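Local coordinates for peroxiredoxin (Clostridioides difficile, PDB 6TSB), which pairs a probable thiol peroxidase with a chitin-hydrolysing enzyme in one spore-coat protein, this chain being its family 18 chitinase part, at residues Arg219-Asn224 and Ser228-Pro233. Sequence-based numbering, arbitrary orientation.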
loop_
_atom_site.group_PDB
_atom_site.type_symbol
_atom_site.label_atom_id
_atom_site.label_comp_id
_atom_site.label_asym_id
_atom_site.label_seq_id
_atom_site.Cartn_x
_atom_site.Cartn_y
_atom_site.Cartn_z
ATOM N N ARG A 219 10.405 -11.900 -15.534
ATOM C CA ARG A 219 10.135 -10.919 -14.443
ATOM C C ARG A 219 8.847 -10.149 -14.758
ATOM O O ARG A 219 8.863 -8.903 -14.728
ATOM C CB ARG A 219 11.318 -9.965 -14.260
ATOM C CG ARG A 219 12.553 -10.597 -13.632
ATOM C CD ARG A 219 13.725 -9.632 -13.598
ATOM N NE ARG A 219 14.443 -9.631 -14.871
ATOM C CZ ARG A 219 15.758 -9.773 -15.021
ATOM N NH1 ARG A 219 16.289 -9.773 -16.233
ATOM N NH2 ARG A 219 16.542 -9.901 -13.965
ATOM N N LYS A 220 7.769 -10.873 -15.048
ATOM C CA LYS A 220 6.443 -10.295 -15.362
ATOM C C LYS A 220 5.445 -10.891 -14.364
ATOM O O LYS A 220 5.884 -11.745 -13.556
ATOM C CB LYS A 220 6.069 -10.607 -16.813
ATOM C CG LYS A 220 7.147 -10.360 -17.863
ATOM C CD LYS A 220 7.583 -8.914 -18.002
ATOM C CE LYS A 220 7.673 -8.443 -19.441
ATOM N NZ LYS A 220 6.431 -7.747 -19.851
ATOM N N HIS A 221 4.174 -10.478 -14.427
ATOM C CA HIS A 221 3.064 -11.049 -13.619
ATOM C C HIS A 221 2.719 -12.463 -14.093
ATOM O O HIS A 221 2.748 -12.725 -15.332
ATOM C CB HIS A 221 1.791 -10.208 -13.692
ATOM C CG HIS A 221 2.013 -8.779 -13.365
ATOM N ND1 HIS A 221 2.582 -8.388 -12.177
ATOM C CD2 HIS A 221 1.734 -7.654 -14.058
ATOM C CE1 HIS A 221 2.644 -7.077 -12.142
ATOM N NE2 HIS A 221 2.119 -6.600 -13.285
ATOM N N GLN A 222 2.382 -13.314 -13.118
ATOM C CA GLN A 222 1.990 -14.738 -13.287
ATOM C C GLN A 222 0.463 -14.841 -13.423
ATOM O O GLN A 222 0.039 -15.841 -14.017
ATOM C CB GLN A 222 2.510 -15.589 -12.118
ATOM C CG GLN A 222 1.716 -15.447 -10.816
ATOM C CD GLN A 222 1.668 -16.731 -10.010
ATOM O OE1 GLN A 222 1.598 -17.825 -10.559
ATOM N NE2 GLN A 222 1.676 -16.621 -8.690
ATOM N N ALA A 223 -0.312 -13.879 -12.888
ATOM C CA ALA A 223 -1.794 -13.934 -12.757
ATOM C C ALA A 223 -2.455 -12.539 -12.933
ATOM O O ALA A 223 -3.506 -12.255 -12.286
ATOM C CB ALA A 223 -2.153 -14.546 -11.429
ATOM N N ASN A 224 -1.926 -11.712 -13.840
ATOM C CA ASN A 224 -2.484 -10.367 -14.144
ATOM C C ASN A 224 -3.962 -10.511 -14.516
ATOM O O ASN A 224 -4.287 -11.366 -15.360
ATOM C CB ASN A 224 -1.636 -9.634 -15.181
ATOM C CG ASN A 224 -1.427 -10.401 -16.468
ATOM O OD1 ASN A 224 -0.497 -11.221 -16.585
ATOM N ND2 ASN A 224 -2.233 -10.069 -17.470
ATOM N N SER A 228 -1.021 -5.147 -19.051
ATOM C CA SER A 228 -0.160 -4.009 -18.620
ATOM C C SER A 228 1.234 -4.149 -19.262
ATOM O O SER A 228 1.440 -5.094 -20.072
ATOM C CB SER A 228 -0.044 -3.957 -17.115
ATOM O OG SER A 228 1.088 -4.706 -16.672
ATOM N N ASP A 229 2.176 -3.280 -18.865
ATOM C CA ASP A 229 3.609 -3.300 -19.282
ATOM C C ASP A 229 4.338 -4.492 -18.658
ATOM O O ASP A 229 5.385 -4.897 -19.197
ATOM C CB ASP A 229 4.363 -2.037 -18.841
ATOM C CG ASP A 229 4.677 -1.054 -19.959
ATOM O OD1 ASP A 229 4.183 -1.267 -21.096
ATOM O OD2 ASP A 229 5.426 -0.084 -19.688
ATOM N N LEU A 230 3.832 -5.000 -17.539
ATOM C CA LEU A 230 4.546 -6.000 -16.705
ATOM C C LEU A 230 3.921 -7.395 -16.851
ATOM O O LEU A 230 4.250 -8.265 -16.041
ATOM C CB LEU A 230 4.502 -5.496 -15.261
ATOM C CG LEU A 230 5.210 -4.160 -15.039
ATOM C CD1 LEU A 230 4.914 -3.614 -13.644
ATOM C CD2 LEU A 230 6.712 -4.308 -15.280
ATOM N N SER A 231 3.065 -7.611 -17.851
ATOM C CA SER A 231 2.499 -8.948 -18.166
ATOM C C SER A 231 3.026 -9.418 -19.521
ATOM O O SER A 231 3.446 -8.558 -20.334
ATOM C CB SER A 231 1.005 -8.936 -18.150
ATOM O OG SER A 231 0.528 -7.786 -18.800
ATOM N N LEU A 232 3.011 -10.734 -19.733
ATOM C CA LEU A 232 3.338 -11.372 -21.036
ATOM C C LEU A 232 2.330 -10.922 -22.088
ATOM O O LEU A 232 1.132 -10.952 -21.823
ATOM C CB LEU A 232 3.307 -12.891 -20.857
ATOM C CG LEU A 232 4.461 -13.461 -20.038
ATOM C CD1 LEU A 232 4.319 -14.967 -19.888
ATOM C CD2 LEU A 232 5.799 -13.099 -20.671
ATOM N N PRO A 233 2.764 -10.480 -23.296
ATOM C CA PRO A 233 1.812 -10.189 -24.368
ATOM C C PRO A 233 0.950 -11.445 -24.613
ATOM O O PRO A 233 1.521 -12.537 -24.802
ATOM C CB PRO A 233 2.667 -9.760 -25.580
ATOM C CG PRO A 233 4.112 -10.086 -25.203
ATOM C CD PRO A 233 4.163 -10.237 -23.694
HETATM O O HOH W 1 1.683 -12.012 -17.792
#
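Lys220 and His221 meet the turn at Leu230 through hydrogen bonds and close packing. The backbone N of His221 donates to Leu230 O at 2.7 Å, with the carbonyl pointing almost straight at the donor. The Lys220 side chain folds over the turn: its CG stands beside its own backbone N (chi1 -47°), and further bends bring NZ within 3.1 Å of both Asp229 O and Ser231 O. It approaches Ser231 O from well above the carbonyl plane. Lysine suits this place, since its reach and several N-H groups let one ammonium group donate to both carbonyls. Ser228 shapes the turn by an ST turn, its OG accepting from Leu230 N. Asn224 ND2 bonds to Phe226 O, in the linking loop, and to Tyr235 O, beyond the second segment.

A water ties the two backbones together. It donates to His221 O and to Asn224 OD1 and accepts from Leu232 N.

The remaining contacts are packing. Leu230 O also lies over one face of the His221 imidazole, 3.3 Å from CD2, while Leu230 CB sits 3.3 Å from NE2. A flat ring can lie against the Leu230 carbonyl while its NE2 reaches Asp290 of the second subunit. Asn224 lays its amide against Ser231 CB, with OD1 3.2 Å from that carbon. Leu232 CD2 touches the aliphatic part of Lys220.

That same Asp290 also bonds to Ser228 OG, and Phe304 of the second subunit meets the imidazole ring, so this folded loop forms part of the interface between the two subunits of the crystal assembly. Within its own chain it belongs to the long connection of the TIM-barrel chitinase domain from strand 201-204 to helix 237-246, with Gln222 packed on strand 254-264.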